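Local coordinates for LP04448p (Drosophila melanogaster, PDB 4QMH), which probably drives microtubule polymerization as a member of the XMAP215 family, whose arrays of TOG domains include the fourth TOG domain described here, at residues G91-V96 / Y131-E136; H64-S69 / R97-G102; D142-G147 / E154-L159. One frame throughout, in Å; residues are numbered along the deposited sequence.

Contact 1 of 3, residues G91-V96 / Y131-E136. With SO4 (sulfate ion), chain B.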
loop_
_atom_site.group_PDB
_atom_site.type_symbol
_atom_site.label_atom_id
_atom_site.label_comp_id
_atom_site.label_asym_id
_atom_site.label_seq_id
_atom_site.Cartn_x
_atom_site.Cartn_y
_atom_site.Cartn_z
ATOM N N GLY A 91 1.502 14.947 7.251
ATOM C CA GLY A 91 1.517 14.177 8.479
ATOM C C GLY A 91 1.031 12.755 8.294
ATOM O O GLY A 91 1.229 11.913 9.158
ATOM N N CYS A 92 0.377 12.469 7.176
ATOM C CA CYS A 92 -0.164 11.129 6.998
ATOM C C CYS A 92 0.937 10.061 6.927
ATOM O O CYS A 92 0.669 8.899 7.199
ATOM C CB CYS A 92 -1.111 11.044 5.799
ATOM S SG CYS A 92 -0.288 11.167 4.195
ATOM N N ARG A 93 2.169 10.454 6.599
ATOM C CA ARG A 93 3.265 9.471 6.520
ATOM C C ARG A 93 3.473 8.781 7.867
ATOM O O ARG A 93 4.011 7.662 7.936
ATOM C CB ARG A 93 4.573 10.124 6.059
ATOM C CG ARG A 93 5.175 11.075 7.070
ATOM C CD ARG A 93 6.606 11.473 6.697
ATOM N NE ARG A 93 7.217 12.348 7.698
ATOM C CZ ARG A 93 8.527 12.565 7.815
ATOM N NH1 ARG A 93 9.384 11.965 6.997
ATOM N NH2 ARG A 93 8.986 13.381 8.755
ATOM N N ASN A 94 3.061 9.455 8.941
ATOM C CA ASN A 94 3.233 8.926 10.291
ATOM C C ASN A 94 2.483 7.629 10.536
ATOM O O ASN A 94 2.808 6.886 11.464
ATOM C CB ASN A 94 2.801 9.943 11.349
ATOM C CG ASN A 94 3.709 11.162 11.415
ATOM O OD1 ASN A 94 4.419 11.480 10.464
ATOM N ND2 ASN A 94 3.677 11.852 12.547
ATOM N N HIS A 95 1.487 7.358 9.703
ATOM C CA HIS A 95 0.577 6.244 9.944
ATOM C C HIS A 95 0.606 5.188 8.864
ATOM O O HIS A 95 -0.177 4.245 8.902
ATOM C CB HIS A 95 -0.834 6.791 10.127
ATOM C CG HIS A 95 -0.899 7.818 11.200
ATOM N ND1 HIS A 95 -0.711 7.500 12.529
ATOM C CD2 HIS A 95 -1.023 9.164 11.149
ATOM C CE1 HIS A 95 -0.771 8.600 13.254
ATOM N NE2 HIS A 95 -0.954 9.628 12.439
ATOM N N VAL A 96 1.542 5.325 7.936
ATOM C CA VAL A 96 1.660 4.379 6.829
ATOM C C VAL A 96 1.916 2.946 7.315
ATOM O O VAL A 96 1.306 1.987 6.830
ATOM C CB VAL A 96 2.751 4.846 5.826
ATOM C CG1 VAL A 96 3.215 3.692 4.945
ATOM C CG2 VAL A 96 2.223 5.999 4.994
ATOM N N TYR A 131 5.998 8.652 -1.124
ATOM C CA TYR A 131 5.908 7.229 -1.396
ATOM C C TYR A 131 6.983 6.456 -0.638
ATOM O O TYR A 131 6.949 5.231 -0.574
ATOM C CB TYR A 131 6.029 6.990 -2.900
ATOM C CG TYR A 131 4.766 7.289 -3.672
ATOM C CD1 TYR A 131 4.478 8.577 -4.113
ATOM C CD2 TYR A 131 3.861 6.282 -3.963
ATOM C CE1 TYR A 131 3.312 8.839 -4.830
ATOM C CE2 TYR A 131 2.711 6.534 -4.671
ATOM C CZ TYR A 131 2.437 7.811 -5.101
ATOM O OH TYR A 131 1.272 8.050 -5.803
ATOM N N LYS A 132 7.921 7.181 -0.042
ATOM C CA LYS A 132 9.082 6.573 0.593
ATOM C C LYS A 132 8.687 5.585 1.679
ATOM O O LYS A 132 9.282 4.516 1.797
ATOM C CB LYS A 132 9.978 7.668 1.180
ATOM C CG LYS A 132 11.240 7.168 1.852
ATOM C CD LYS A 132 12.189 8.334 2.116
ATOM C CE LYS A 132 13.374 7.920 2.979
ATOM N NZ LYS A 132 12.978 7.697 4.396
ATOM N N GLU A 133 7.682 5.943 2.476
ATOM C CA GLU A 133 7.270 5.087 3.585
ATOM C C GLU A 133 6.638 3.772 3.161
ATOM O O GLU A 133 6.520 2.864 3.994
ATOM C CB GLU A 133 6.330 5.822 4.547
ATOM C CG GLU A 133 7.037 6.804 5.459
ATOM C CD GLU A 133 7.480 8.035 4.710
ATOM O OE1 GLU A 133 6.903 8.319 3.637
ATOM O OE2 GLU A 133 8.394 8.725 5.191
ATOM N N PHE A 134 6.236 3.647 1.895
ATOM C CA PHE A 134 5.652 2.386 1.406
ATOM C C PHE A 134 6.721 1.318 1.198
ATOM O O PHE A 134 6.427 0.118 1.173
ATOM C CB PHE A 134 4.934 2.581 0.065
ATOM C CG PHE A 134 3.710 3.456 0.134
ATOM C CD1 PHE A 134 2.905 3.470 1.256
ATOM C CD2 PHE A 134 3.364 4.253 -0.945
ATOM C CE1 PHE A 134 1.777 4.279 1.301
ATOM C CE2 PHE A 134 2.234 5.062 -0.910
ATOM C CZ PHE A 134 1.446 5.076 0.214
ATOM N N PHE A 135 7.957 1.762 0.992
ATOM C CA PHE A 135 9.056 0.874 0.611
ATOM C C PHE A 135 9.954 0.567 1.803
ATOM O O PHE A 135 11.162 0.805 1.783
ATOM C CB PHE A 135 9.823 1.481 -0.571
ATOM C CG PHE A 135 8.987 1.587 -1.809
ATOM C CD1 PHE A 135 8.812 0.483 -2.631
ATOM C CD2 PHE A 135 8.335 2.765 -2.131
ATOM C CE1 PHE A 135 8.017 0.566 -3.779
ATOM C CE2 PHE A 135 7.526 2.849 -3.261
ATOM C CZ PHE A 135 7.373 1.741 -4.091
ATOM N N GLU A 136 9.322 0.020 2.836
ATOM C CA GLU A 136 9.962 -0.304 4.095
ATOM C C GLU A 136 9.326 -1.553 4.680
ATOM O O GLU A 136 8.142 -1.826 4.460
ATOM C CB GLU A 136 9.806 0.847 5.094
ATOM C CG GLU A 136 10.443 2.151 4.625
ATOM C CD GLU A 136 10.846 3.060 5.781
ATOM O OE1 GLU A 136 10.723 2.631 6.941
ATOM O OE2 GLU A 136 11.292 4.197 5.527
HETATM S S SO4 B . 8.352 10.821 -2.417
HETATM O O1 SO4 B . 8.169 12.162 -1.852
HETATM O O2 SO4 B . 7.114 10.377 -3.043
HETATM O O3 SO4 B . 9.399 10.861 -3.443
HETATM O O4 SO4 B . 8.745 9.905 -1.345
#
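Val96 and Glu133 mark the point where the two backbones come nearest, with their CA atoms 6.5 Å apart. Residues 91-95 are the end of a 3-10 segment that leads to His95, the N-cap of helix 96-106. The facing piece, residues 131-136, is a loop with a short 3-10 turn around 132-134, placed between helices 112-129 and 139-145. In this all-helical TOG domain the first segment thus runs from a linker into the start of a helix, while the second lies in a linker.

Val96 makes the apolar part of the contact. Its CG1 lies anti to the backbone N (chi1 161°), a setting that carries the methyl across to Glu133 O at 3.5 Å. The same CG1 meets Phe134 CD1 at 3.7 Å, coming to the ring obliquely, and it rests on Glu133 CB at 3.8 Å. Phe134 in turn stacks its ring with Phe100 and leans on helix 112-129.

The polar half is looser. A bend at chi2 (73°) lays the Glu133 carboxylate alongside the Arg93 chain. OE2 sits 3.6 Å from Arg93 CD and 3.8 Å from Arg93 NH1, a long salt bridge with OE2 at the guanidinium edge. The two charged planes stand 82° apart, so no paired, side-by-side grip forms.

A sulfate ion, probably from the crystallisation liquor, sits at the start of 131-136. Tyr131 N meets its O2 at 2.8 Å in a nearly straight bond, Lys132 N adds a weak bond to O4, and Ser170 OG holds the ion as well.

The chemistry implies a contact fixed mainly by van der Waals packing of Val96 and the Arg93 chain against Glu133, with the Arg93-Glu133 pair probably giving only modest electrostatic help where Arg93 is exposed.

Contact 2 of 3, residues H64-S69 / R97-G102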
loop_
_atom_site.group_PDB
_atom_site.type_symbol
_atom_site.label_atom_id
_atom_site.label_comp_id
_atom_site.label_asym_id
_atom_site.label_seq_id
_atom_site.Cartn_x
_atom_site.Cartn_y
_atom_site.Cartn_z
ATOM N N HIS A 64 -7.427 -2.386 12.021
ATOM C CA HIS A 64 -8.329 -3.512 12.228
ATOM C C HIS A 64 -9.606 -3.376 11.390
ATOM O O HIS A 64 -10.132 -4.364 10.862
ATOM C CB HIS A 64 -8.693 -3.651 13.706
ATOM C CG HIS A 64 -7.627 -4.281 14.544
ATOM N ND1 HIS A 64 -6.794 -3.548 15.362
ATOM C CD2 HIS A 64 -7.271 -5.576 14.709
ATOM C CE1 HIS A 64 -5.965 -4.365 15.988
ATOM N NE2 HIS A 64 -6.233 -5.601 15.608
ATOM N N ARG A 65 -10.125 -2.156 11.273
ATOM C CA ARG A 65 -11.358 -1.972 10.507
ATOM C C ARG A 65 -11.149 -2.116 8.993
ATOM O O ARG A 65 -12.065 -2.496 8.265
ATOM C CB ARG A 65 -12.022 -0.629 10.867
ATOM C CG ARG A 65 -12.276 -0.474 12.376
ATOM C CD ARG A 65 -13.513 -1.222 12.907
ATOM N NE ARG A 65 -13.423 -2.681 12.830
ATOM C CZ ARG A 65 -12.821 -3.459 13.726
ATOM N NH1 ARG A 65 -12.230 -2.935 14.792
ATOM N NH2 ARG A 65 -12.826 -4.777 13.563
ATOM N N LEU A 66 -9.939 -1.824 8.518
ATOM C CA LEU A 66 -9.623 -2.002 7.105
ATOM C C LEU A 66 -9.743 -3.473 6.708
ATOM O O LEU A 66 -10.023 -3.781 5.551
ATOM C CB LEU A 66 -8.198 -1.504 6.809
ATOM C CG LEU A 66 -8.007 0.013 6.721
ATOM C CD1 LEU A 66 -6.530 0.381 6.631
ATOM C CD2 LEU A 66 -8.761 0.542 5.515
ATOM N N VAL A 67 -9.497 -4.354 7.677
ATOM C CA VAL A 67 -9.615 -5.806 7.473
ATOM C C VAL A 67 -10.785 -6.391 8.266
ATOM O O VAL A 67 -10.737 -7.525 8.753
ATOM C CB VAL A 67 -8.304 -6.548 7.843
ATOM C CG1 VAL A 67 -7.162 -6.036 6.988
ATOM C CG2 VAL A 67 -7.977 -6.410 9.329
ATOM N N ASP A 68 -11.840 -5.595 8.404
ATOM C CA ASP A 68 -13.035 -6.034 9.110
ATOM C C ASP A 68 -13.663 -7.226 8.396
ATOM O O ASP A 68 -13.582 -7.343 7.177
ATOM C CB ASP A 68 -14.042 -4.883 9.166
ATOM C CG ASP A 68 -15.058 -5.043 10.284
ATOM O OD1 ASP A 68 -16.078 -5.727 10.075
ATOM O OD2 ASP A 68 -14.841 -4.462 11.364
ATOM N N SER A 69 -14.331 -8.088 9.155
ATOM C CA SER A 69 -15.013 -9.231 8.560
ATOM C C SER A 69 -16.312 -8.810 7.862
ATOM O O SER A 69 -16.864 -9.546 7.046
ATOM C CB SER A 69 -15.271 -10.303 9.616
ATOM O OG SER A 69 -16.018 -9.767 10.695
ATOM N N ARG A 97 2.797 2.793 8.298
ATOM C CA ARG A 97 3.076 1.462 8.827
ATOM C C ARG A 97 1.824 0.745 9.360
ATOM O O ARG A 97 1.691 -0.474 9.227
ATOM C CB ARG A 97 4.161 1.549 9.896
ATOM C CG ARG A 97 4.592 0.234 10.459
ATOM C CD ARG A 97 5.739 0.441 11.431
ATOM N NE ARG A 97 6.079 -0.806 12.091
ATOM C CZ ARG A 97 6.910 -1.701 11.583
ATOM N NH1 ARG A 97 7.491 -1.469 10.408
ATOM N NH2 ARG A 97 7.162 -2.818 12.251
ATOM N N ASN A 98 0.897 1.498 9.953
ATOM C CA ASN A 98 -0.354 0.905 10.419
ATOM C C ASN A 98 -1.349 0.613 9.299
ATOM O O ASN A 98 -1.984 -0.442 9.282
ATOM C CB ASN A 98 -1.017 1.788 11.486
ATOM C CG ASN A 98 -0.433 1.574 12.876
ATOM O OD1 ASN A 98 -0.555 0.491 13.459
ATOM N ND2 ASN A 98 0.186 2.610 13.417
ATOM N N LEU A 99 -1.478 1.540 8.356
ATOM C CA LEU A 99 -2.603 1.511 7.424
ATOM C C LEU A 99 -2.290 0.882 6.077
ATOM O O LEU A 99 -3.160 0.279 5.465
ATOM C CB LEU A 99 -3.144 2.918 7.189
ATOM C CG LEU A 99 -3.570 3.619 8.476
ATOM C CD1 LEU A 99 -3.994 5.051 8.166
ATOM C CD2 LEU A 99 -4.690 2.845 9.160
ATOM N N PHE A 100 -1.057 1.043 5.610
ATOM C CA PHE A 100 -0.681 0.536 4.290
ATOM C C PHE A 100 -0.879 -0.986 4.132
ATOM O O PHE A 100 -1.381 -1.428 3.104
ATOM C CB PHE A 100 0.761 0.970 3.970
ATOM C CG PHE A 100 1.238 0.623 2.582
ATOM C CD1 PHE A 100 0.479 0.925 1.459
ATOM C CD2 PHE A 100 2.499 0.063 2.397
ATOM C CE1 PHE A 100 0.947 0.643 0.182
ATOM C CE2 PHE A 100 2.966 -0.232 1.122
ATOM C CZ PHE A 100 2.188 0.064 0.014
ATOM N N PRO A 101 -0.491 -1.792 5.138
ATOM C CA PRO A 101 -0.766 -3.229 4.983
ATOM C C PRO A 101 -2.244 -3.518 4.728
ATOM O O PRO A 101 -2.569 -4.418 3.936
ATOM C CB PRO A 101 -0.326 -3.811 6.322
ATOM C CG PRO A 101 0.817 -2.891 6.744
ATOM C CD PRO A 101 0.333 -1.513 6.330
ATOM N N GLY A 102 -3.124 -2.750 5.370
ATOM C CA GLY A 102 -4.556 -2.927 5.183
ATOM C C GLY A 102 -5.016 -2.493 3.798
ATOM O O GLY A 102 -5.864 -3.133 3.189
HETATM O O HOH W 1 -7.971 -4.983 3.989
#
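Leu66 and Gly102 join the end of one helix to the flank of another in an alpha-solenoid of helical hairpins, the HEAT-repeat architecture on which TOG domains are built. Their CA atoms are 5.5 Å apart, the nearest approach of segments 64-69 and 97-102, and together these two residues account for most of the buried surface.

Leu66 does the reaching. Its CG stands beside the backbone N (chi1 -77°) and CD1 continues outward, anti to CA (chi2 172°), which thrusts that methyl onto helix 96-106. There CD1 touches Leu99 O at 3.6 Å and Leu99 CD2 at 4.0 Å, the two leucine side chains crossing at about a right angle. Leu66 also packs on Thr77 and Leu78 of helix 71-88, while Leu99 reaches Leu62 and Phe125.

Gly102 supplies the other side of the seat. Leu66 CD1 lies 4.1 Å from Gly102 CA, and any beta carbon here would point at Leu66 and collide with that methyl. The bare backbone thus permits the close approach. Helix 96-106 is kinked here, with neither the proline nitrogen of Pro101 nor Gly102 N bonded to the preceding turn. At the edge, Val67 CG1 makes a looser touch with Gly102 CA.

From the last turn of helix 58-66, Arg65 holds Asp68, just beyond the helix end, side-on, its NE and NH2 both directed to OD2, an oxygen that Arg34 also pairs with.

Between the two backbones, one water donates to both carbonyls: it lies 2.8 Å from Leu66 O and 2.9 Å from Gly102 O.

Contact 3 of 3, residues D142-G147 / E154-L159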
loop_
_atom_site.group_PDB
_atom_site.type_symbol
_atom_site.label_atom_id
_atom_site.label_comp_id
_atom_site.label_asym_id
_atom_site.label_seq_id
_atom_site.Cartn_x
_atom_site.Cartn_y
_atom_site.Cartn_z
ATOM N N ASP A 142 5.533 -8.835 1.453
ATOM C CA ASP A 142 4.675 -9.709 2.243
ATOM C C ASP A 142 3.301 -9.846 1.590
ATOM O O ASP A 142 2.684 -10.918 1.644
ATOM C CB ASP A 142 4.535 -9.195 3.678
ATOM C CG ASP A 142 5.716 -9.570 4.554
ATOM O OD1 ASP A 142 6.479 -10.483 4.180
ATOM O OD2 ASP A 142 5.862 -8.960 5.636
ATOM N N ALA A 143 2.811 -8.768 0.979
ATOM C CA ALA A 143 1.527 -8.846 0.277
ATOM C C ALA A 143 1.647 -9.704 -0.981
ATOM O O ALA A 143 0.748 -10.463 -1.316
ATOM C CB ALA A 143 1.009 -7.447 -0.068
ATOM N N LEU A 144 2.770 -9.585 -1.684
ATOM C CA LEU A 144 2.970 -10.354 -2.909
ATOM C C LEU A 144 3.091 -11.844 -2.590
ATOM O O LEU A 144 2.552 -12.696 -3.304
ATOM C CB LEU A 144 4.224 -9.865 -3.645
ATOM C CG LEU A 144 4.126 -8.481 -4.298
ATOM C CD1 LEU A 144 5.535 -7.991 -4.688
ATOM C CD2 LEU A 144 3.198 -8.494 -5.522
ATOM N N LYS A 145 3.803 -12.135 -1.508
ATOM C CA LYS A 145 4.141 -13.498 -1.106
ATOM C C LYS A 145 2.927 -14.423 -1.069
ATOM O O LYS A 145 2.834 -15.372 -1.853
ATOM C CB LYS A 145 4.833 -13.465 0.264
ATOM C CG LYS A 145 5.221 -14.817 0.829
ATOM C CD LYS A 145 5.933 -14.636 2.166
ATOM C CE LYS A 145 6.583 -15.928 2.640
ATOM N NZ LYS A 145 5.596 -17.026 2.846
ATOM N N GLY A 146 1.994 -14.163 -0.164
ATOM C CA GLY A 146 0.858 -15.059 -0.048
ATOM C C GLY A 146 -0.321 -14.590 -0.873
ATOM O O GLY A 146 -1.451 -15.034 -0.672
ATOM N N GLY A 147 -0.058 -13.703 -1.824
ATOM C CA GLY A 147 -1.119 -12.915 -2.413
ATOM C C GLY A 147 -2.081 -13.630 -3.336
ATOM O O GLY A 147 -1.696 -14.533 -4.080
ATOM N N GLU A 154 -3.079 -6.218 -9.201
ATOM C CA GLU A 154 -3.124 -4.789 -8.877
ATOM C C GLU A 154 -1.768 -4.282 -8.424
ATOM O O GLU A 154 -1.356 -3.186 -8.793
ATOM C CB GLU A 154 -4.142 -4.492 -7.775
ATOM C CG GLU A 154 -5.571 -4.810 -8.110
ATOM C CD GLU A 154 -6.173 -3.898 -9.159
ATOM O OE1 GLU A 154 -5.650 -2.789 -9.389
ATOM O OE2 GLU A 154 -7.187 -4.304 -9.758
ATOM N N LEU A 155 -1.080 -5.082 -7.615
ATOM C CA LEU A 155 0.150 -4.606 -6.985
ATOM C C LEU A 155 1.310 -4.511 -7.975
ATOM O O LEU A 155 2.065 -3.537 -7.962
ATOM C CB LEU A 155 0.501 -5.469 -5.769
ATOM C CG LEU A 155 1.596 -4.938 -4.852
ATOM C CD1 LEU A 155 1.447 -3.430 -4.591
ATOM C CD2 LEU A 155 1.598 -5.727 -3.550
ATOM N N TRP A 156 1.451 -5.497 -8.857
ATOM C CA TRP A 156 2.443 -5.366 -9.915
ATOM C C TRP A 156 2.139 -4.193 -10.861
ATOM O O TRP A 156 3.053 -3.535 -11.348
ATOM C CB TRP A 156 2.610 -6.670 -10.706
ATOM C CG TRP A 156 3.397 -7.722 -9.968
ATOM C CD1 TRP A 156 2.972 -8.979 -9.638
ATOM C CD2 TRP A 156 4.741 -7.608 -9.465
ATOM N NE1 TRP A 156 3.965 -9.652 -8.974
ATOM C CE2 TRP A 156 5.057 -8.835 -8.845
ATOM C CE3 TRP A 156 5.701 -6.590 -9.477
ATOM C CZ2 TRP A 156 6.297 -9.076 -8.241
ATOM C CZ3 TRP A 156 6.927 -6.829 -8.876
ATOM C CH2 TRP A 156 7.217 -8.064 -8.266
ATOM N N ALA A 157 0.863 -3.924 -11.125
ATOM C CA ALA A 157 0.517 -2.800 -11.995
ATOM C C ALA A 157 0.946 -1.510 -11.324
ATOM O O ALA A 157 1.462 -0.602 -11.966
ATOM C CB ALA A 157 -0.978 -2.768 -12.258
ATOM N N TRP A 158 0.711 -1.435 -10.017
ATOM C CA TRP A 158 1.028 -0.230 -9.266
ATOM C C TRP A 158 2.531 -0.025 -9.212
ATOM O O TRP A 158 3.015 1.080 -9.424
ATOM C CB TRP A 158 0.432 -0.310 -7.863
ATOM C CG TRP A 158 0.690 0.900 -6.996
ATOM C CD1 TRP A 158 -0.001 2.075 -7.001
ATOM C CD2 TRP A 158 1.682 1.016 -5.970
ATOM N NE1 TRP A 158 0.512 2.936 -6.040
ATOM C CE2 TRP A 158 1.552 2.309 -5.402
ATOM C CE3 TRP A 158 2.679 0.161 -5.486
ATOM C CZ2 TRP A 158 2.375 2.756 -4.373
ATOM C CZ3 TRP A 158 3.501 0.611 -4.466
ATOM C CH2 TRP A 158 3.342 1.898 -3.920
ATOM N N LEU A 159 3.277 -1.090 -8.950
ATOM C CA LEU A 159 4.730 -0.975 -8.936
ATOM C C LEU A 159 5.256 -0.581 -10.310
ATOM O O LEU A 159 6.159 0.243 -10.416
ATOM C CB LEU A 159 5.381 -2.283 -8.470
ATOM C CG LEU A 159 5.159 -2.641 -6.994
ATOM C CD1 LEU A 159 5.513 -4.106 -6.724
ATOM C CD2 LEU A 159 5.968 -1.725 -6.092
#
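Leu144 lays its CD2 methyl over one face of the Trp156 indole, 3.9 Å from the centroid of the five-membered ring and 22° off the ring normal, a CH-pi contact. The methyl is offset toward the pyrrole rim, with Trp156 NE1 the nearest ring atom at 3.7 Å. The other branch reaches the benzo side, where Leu144 CD1 approaches Trp156 CZ2 at 3.8 Å. Both methyls of one leucine therefore rest along the indole, and the two side chains cross at about a right angle.

Leu155 closes in on Leu144 from the side turned away from the indole. Its chi1 of -168° sets CG opposite the backbone N and brings CD2 to helix 139-145, where that methyl meets Leu144 CD2 at 3.8 Å and Ala143 CB at 3.9 Å. Leu144 CD2 is thus wedged between an aliphatic neighbour and an aromatic face. Leu159, one turn further along, makes a looser touch on Leu144 CD1.

The chain doubles back through Gly146 and Gly147, and the contact is apolar packing between two consecutive helices, 139-145 and 149-162, of the TOG domain's HEAT-type solenoid. Gly147 N closes the turn onto Leu144 O at 3.2 Å.

The indole N-H is spent elsewhere, on His186 ND1 of helix 173-186. Putting a leucine in place of Trp156 would probably strip Leu144 of the flat surface beneath its methyls and leave His186 ND1 without its donor. Further out, Trp156 packs on Ala198 and Ala201 of helix 192-209, while Leu144 also touches His182.

Contacts 2 and 3 are buried, whereas contact 1 is only partly so and carries the one charged pair that spans two segments. Contacts 1 and 2 share helix 96-106: Val96 at its start serves the first, and Leu99 and Gly102 further along serve the second. Contact 3 holds a different pair of helices, its centre about 17 Å from that of contact 1, yet Phe134 and Phe135 pack against Trp158 and Leu159 and connect the two. Contacts 2 and 3 do not touch. The chemistry changes accordingly: a helix start packed on a linker with a long salt bridge, methyl against bare backbone with a bridging water, and methyl over indole.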